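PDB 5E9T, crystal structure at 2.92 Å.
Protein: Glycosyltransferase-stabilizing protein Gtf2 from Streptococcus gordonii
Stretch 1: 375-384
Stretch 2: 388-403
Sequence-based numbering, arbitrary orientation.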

# COMPACT_ATOMS: atom_id res chain seq x y z
N LEU B 375 22.58 -38.60 -29.25
CA LEU B 375 21.30 -38.69 -29.93
C LEU B 375 21.30 -37.75 -31.13
O LEU B 375 21.76 -36.60 -31.04
CB LEU B 375 20.16 -38.31 -28.98
CG LEU B 375 19.65 -39.32 -27.96
CD1 LEU B 375 20.68 -39.61 -26.89
CD2 LEU B 375 18.37 -38.82 -27.32
N LEU B 376 20.78 -38.23 -32.26
CA LEU B 376 20.67 -37.38 -33.44
C LEU B 376 19.46 -36.48 -33.29
O LEU B 376 18.32 -36.95 -33.17
CB LEU B 376 20.54 -38.19 -34.73
CG LEU B 376 20.16 -37.20 -35.83
CD1 LEU B 376 21.31 -36.23 -36.15
CD2 LEU B 376 19.69 -37.91 -37.09
N ILE B 377 19.69 -35.18 -33.35
CA ILE B 377 18.66 -34.17 -33.15
C ILE B 377 18.16 -33.66 -34.50
O ILE B 377 18.97 -33.36 -35.39
CB ILE B 377 19.21 -33.01 -32.30
CG1 ILE B 377 20.02 -33.56 -31.12
CG2 ILE B 377 18.07 -32.11 -31.84
CD1 ILE B 377 20.87 -32.52 -30.45
N LEU B 378 16.83 -33.55 -34.64
CA LEU B 378 16.19 -32.87 -35.76
C LEU B 378 14.99 -32.09 -35.25
O LEU B 378 14.39 -32.45 -34.24
CB LEU B 378 15.67 -33.81 -36.86
CG LEU B 378 16.43 -35.07 -37.19
CD1 LEU B 378 15.69 -35.99 -38.18
CD2 LEU B 378 17.65 -34.57 -37.73
N GLY B 379 14.61 -31.06 -36.00
CA GLY B 379 13.38 -30.34 -35.72
C GLY B 379 13.05 -29.43 -36.88
O GLY B 379 13.67 -29.48 -37.94
N PHE B 380 12.04 -28.58 -36.65
CA PHE B 380 11.59 -27.57 -37.59
C PHE B 380 12.20 -26.23 -37.19
O PHE B 380 12.93 -26.15 -36.21
CB PHE B 380 10.07 -27.54 -37.61
CG PHE B 380 9.47 -28.90 -37.82
CD1 PHE B 380 8.51 -29.40 -36.97
CD2 PHE B 380 9.90 -29.70 -38.85
CE1 PHE B 380 7.98 -30.67 -37.17
CE2 PHE B 380 9.38 -30.95 -39.05
CZ PHE B 380 8.42 -31.44 -38.21
N GLU B 381 11.90 -25.16 -37.94
CA GLU B 381 12.61 -23.91 -37.68
C GLU B 381 12.25 -23.34 -36.31
O GLU B 381 13.09 -22.68 -35.69
CB GLU B 381 12.37 -22.87 -38.76
CG GLU B 381 13.10 -21.55 -38.48
CD GLU B 381 14.57 -21.58 -38.86
OE1 GLU B 381 14.88 -22.06 -39.97
OE2 GLU B 381 15.42 -21.14 -38.06
N GLN B 382 11.08 -23.64 -35.78
CA GLN B 382 10.88 -23.25 -34.39
C GLN B 382 11.47 -24.41 -33.61
O GLN B 382 10.80 -25.42 -33.33
CB GLN B 382 9.41 -22.98 -34.05
CG GLN B 382 9.20 -22.82 -32.54
CD GLN B 382 8.21 -21.73 -32.16
OE1 GLN B 382 8.29 -20.60 -32.65
NE2 GLN B 382 7.31 -22.04 -31.25
N THR B 383 12.72 -24.22 -33.22
CA THR B 383 13.46 -25.11 -32.35
C THR B 383 13.63 -24.39 -31.04
O THR B 383 13.82 -23.17 -31.01
CB THR B 383 14.87 -25.45 -32.86
OG1 THR B 383 15.72 -24.31 -32.65
CG2 THR B 383 14.91 -25.78 -34.30
N LEU B 384 13.61 -25.14 -29.96
CA LEU B 384 14.14 -24.61 -28.73
C LEU B 384 15.66 -24.62 -28.87
O LEU B 384 16.25 -25.65 -29.22
CB LEU B 384 13.64 -25.43 -27.55
CG LEU B 384 12.11 -25.32 -27.34
CD1 LEU B 384 11.24 -25.84 -28.47
CD2 LEU B 384 11.70 -26.07 -26.12
N HIS B 388 23.19 -24.41 -31.74
CA HIS B 388 24.58 -24.82 -31.85
C HIS B 388 24.69 -26.27 -32.33
O HIS B 388 25.55 -26.59 -33.16
CB HIS B 388 25.29 -24.67 -30.50
CG HIS B 388 25.25 -23.28 -29.92
ND1 HIS B 388 24.34 -22.91 -28.95
CD2 HIS B 388 26.02 -22.20 -30.14
CE1 HIS B 388 24.55 -21.65 -28.61
NE2 HIS B 388 25.56 -21.19 -29.32
N TYR B 389 23.84 -27.16 -31.82
CA TYR B 389 24.04 -28.60 -31.94
C TYR B 389 23.23 -29.27 -33.04
O TYR B 389 23.32 -30.49 -33.18
CB TYR B 389 23.72 -29.29 -30.61
CG TYR B 389 24.38 -28.63 -29.43
CD1 TYR B 389 23.85 -28.75 -28.17
CD2 TYR B 389 25.54 -27.91 -29.56
CE1 TYR B 389 24.45 -28.14 -27.08
CE2 TYR B 389 26.14 -27.30 -28.48
CZ TYR B 389 25.59 -27.42 -27.24
OH TYR B 389 26.19 -26.82 -26.16
N ILE B 390 22.44 -28.53 -33.82
CA ILE B 390 21.66 -29.14 -34.89
C ILE B 390 22.20 -28.65 -36.22
O ILE B 390 22.41 -27.45 -36.43
CB ILE B 390 20.15 -28.86 -34.74
CG1 ILE B 390 19.37 -29.76 -35.70
CG2 ILE B 390 19.83 -27.39 -34.96
CD1 ILE B 390 17.87 -29.59 -35.62
N ALA B 391 22.47 -29.60 -37.11
CA ALA B 391 23.00 -29.27 -38.42
C ALA B 391 21.91 -28.71 -39.32
O ALA B 391 20.73 -28.99 -39.15
CB ALA B 391 23.63 -30.50 -39.07
N GLN B 392 22.35 -27.90 -40.29
CA GLN B 392 21.44 -27.34 -41.28
C GLN B 392 20.68 -28.42 -42.03
O GLN B 392 19.49 -28.27 -42.31
CB GLN B 392 22.23 -26.49 -42.27
CG GLN B 392 21.39 -25.66 -43.21
CD GLN B 392 20.91 -24.39 -42.57
OE1 GLN B 392 19.96 -24.38 -41.79
NE2 GLN B 392 21.57 -23.29 -42.90
N GLN B 393 21.36 -29.51 -42.40
CA GLN B 393 20.72 -30.54 -43.21
C GLN B 393 19.55 -31.16 -42.46
O GLN B 393 18.55 -31.59 -43.06
CB GLN B 393 21.75 -31.61 -43.56
CG GLN B 393 23.07 -31.02 -44.01
CD GLN B 393 24.15 -31.12 -42.95
OE1 GLN B 393 24.20 -32.10 -42.21
NE2 GLN B 393 25.01 -30.12 -42.87
N HIS B 394 19.67 -31.19 -41.15
CA HIS B 394 18.73 -31.82 -40.24
C HIS B 394 17.53 -30.92 -39.90
O HIS B 394 16.44 -31.44 -39.66
CB HIS B 394 19.51 -32.27 -39.01
CG HIS B 394 20.45 -33.41 -39.29
ND1 HIS B 394 21.48 -33.32 -40.20
CD2 HIS B 394 20.45 -34.69 -38.85
CE1 HIS B 394 22.10 -34.48 -40.26
NE2 HIS B 394 21.49 -35.33 -39.45
N ILE B 395 17.71 -29.60 -39.93
CA ILE B 395 16.63 -28.69 -39.56
C ILE B 395 15.59 -28.63 -40.67
O ILE B 395 15.88 -28.87 -41.85
CB ILE B 395 17.18 -27.28 -39.25
CG1 ILE B 395 16.09 -26.40 -38.63
CG2 ILE B 395 17.67 -26.61 -40.52
CD1 ILE B 395 16.61 -25.38 -37.66
N PHE B 396 14.36 -28.30 -40.29
CA PHE B 396 13.24 -28.24 -41.21
C PHE B 396 12.56 -26.89 -41.10
O PHE B 396 12.81 -26.12 -40.17
CB PHE B 396 12.22 -29.33 -40.93
CG PHE B 396 12.80 -30.69 -40.97
CD1 PHE B 396 13.68 -31.05 -41.96
CD2 PHE B 396 12.53 -31.57 -39.95
CE1 PHE B 396 14.24 -32.30 -41.98
CE2 PHE B 396 13.10 -32.80 -39.94
CZ PHE B 396 13.95 -33.18 -40.96
N ASP B 397 11.70 -26.60 -42.07
CA ASP B 397 10.83 -25.44 -41.95
C ASP B 397 9.72 -25.73 -40.95
O ASP B 397 9.56 -26.86 -40.48
CB ASP B 397 10.23 -25.09 -43.31
CG ASP B 397 11.21 -24.47 -44.23
OD1 ASP B 397 12.31 -24.10 -43.78
OD2 ASP B 397 10.87 -24.38 -45.42
N SER B 398 8.87 -24.74 -40.71
CA SER B 398 7.88 -24.92 -39.65
C SER B 398 6.76 -25.66 -40.35
O SER B 398 5.83 -25.07 -40.89
CB SER B 398 7.39 -23.59 -39.10
OG SER B 398 8.31 -23.01 -38.19
N SER B 399 6.84 -26.98 -40.26
CA SER B 399 5.95 -27.87 -40.98
C SER B 399 5.71 -27.44 -42.43
O SER B 399 4.68 -27.81 -43.02
CB SER B 399 4.62 -28.03 -40.24
OG SER B 399 3.58 -28.40 -41.13
N GLN B 400 6.61 -26.70 -43.07
CA GLN B 400 6.42 -26.47 -44.50
C GLN B 400 6.62 -27.78 -45.24
O GLN B 400 5.72 -28.17 -46.01
CB GLN B 400 7.35 -25.37 -45.03
CG GLN B 400 7.25 -24.00 -44.36
CD GLN B 400 5.98 -23.27 -44.67
OE1 GLN B 400 5.45 -23.34 -45.79
NE2 GLN B 400 5.47 -22.53 -43.69
N PRO B 401 7.78 -28.55 -45.05
CA PRO B 401 7.81 -29.97 -45.37
C PRO B 401 7.50 -30.71 -44.07
O PRO B 401 8.38 -31.28 -43.42
CB PRO B 401 9.25 -30.18 -45.85
CG PRO B 401 10.04 -28.95 -45.32
CD PRO B 401 9.09 -28.14 -44.50
N ALA B 402 6.21 -30.70 -43.71
CA ALA B 402 5.79 -31.01 -42.35
C ALA B 402 6.47 -32.26 -41.82
O ALA B 402 7.00 -32.27 -40.70
CB ALA B 402 4.27 -31.18 -42.30
N GLN B 403 6.44 -33.34 -42.59
CA GLN B 403 7.01 -34.60 -42.14
C GLN B 403 8.38 -34.92 -42.70
O GLN B 403 8.95 -35.94 -42.30
CB GLN B 403 6.06 -35.74 -42.46
CG GLN B 403 5.99 -36.17 -43.95
CD GLN B 403 7.17 -36.98 -44.45
OE1 GLN B 403 7.44 -38.07 -43.95
NE2 GLN B 403 7.84 -36.48 -45.49

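The centre of this contact is apolar, and Phe 380 and Phe 396 lie at its heart. Their CA atoms are 4.0 Å apart, the closest approach in the backbone register. The two rings meet rim to rim, with centroids 5.6 Å apart and planes inclined at 44°. Neither ring lies over the face of the other, so this is not a stack. Phe 380 CD2 is 3.1 Å from Phe 396 CB, which sits at the edge of the Phe 380 ring, near its plane. This is tight for two carbons, and at 2.92 Å resolution such a distance should be read with care.

Phe 380 has the largest area covered by the other stretch. Both phenylalanines have chi1 in the m well. Around the Phe 380 ring the neighbours are largely backbone atoms. Ser 399 N lies over one face, 4.1 Å from Phe 380 CG. Ala 402 O comes within 3.0 Å of Phe 380 CZ. The ring thus lies against the main chain of the later residues of stretch 2.

Leu 378 extends the apolar patch. Its CB is 4.1 Å from Phe 396 CE2. Its CD2 is 3.0 Å from His 394 CD2 and approaches the edge of the imidazole. Leu 376 CD1 also reaches His 394 CD2, at 3.2 Å. The CA-to-CB bond of His 394 points toward stretch 1. These are carbon-to-carbon contacts, not polar ones, and both are shorter than usual packing distances, so their exact values deserve caution.

Ile 390 packs close to the backbone of Leu 378 and Gly 379. Its chi angles are both t, and the extended chain brings CD1 to 3.7 Å from Leu 378 CA and 3.6 Å from Gly 379 N. Gly 379 has no side chain, and the methyl group rests near its main chain. Ile 377 CD1 is 4.3 Å from Tyr 389 CB. Ile 395 CD1 lies 3.8 Å from Thr 383 CG2.

The backbones meet at the same place as the two phenylalanines. Phe 396 N donates a weak hydrogen bond to Gly 379 O, at 2.7 Å with an N-H...O angle of 123°. The distance is short, but the bend weakens the bond. It is the only hydrogen bond between the stretches. Ile 395 CA makes a CA-H...O contact with the same oxygen, Gly 379 O, at 3.5 Å. Phe 380 CA makes another with Phe 396 O, at 3.2 Å. Glu 381 N is 2.6 Å from Phe 396 O, but the angle is poor and no hydrogen bond is assigned.

The polar edge is formed by exposed residues. Ser 398 OG is 4.1 Å from Glu 381 CB and 3.7 Å from Gln 382 N. Neither approach is a hydrogen bond. The CA-to-CB bond of Asp 397 points away from stretch 1. No salt bridge joins the stretches; apolar side chains and close main-chain approaches make up the contact, with one weak hydrogen bond.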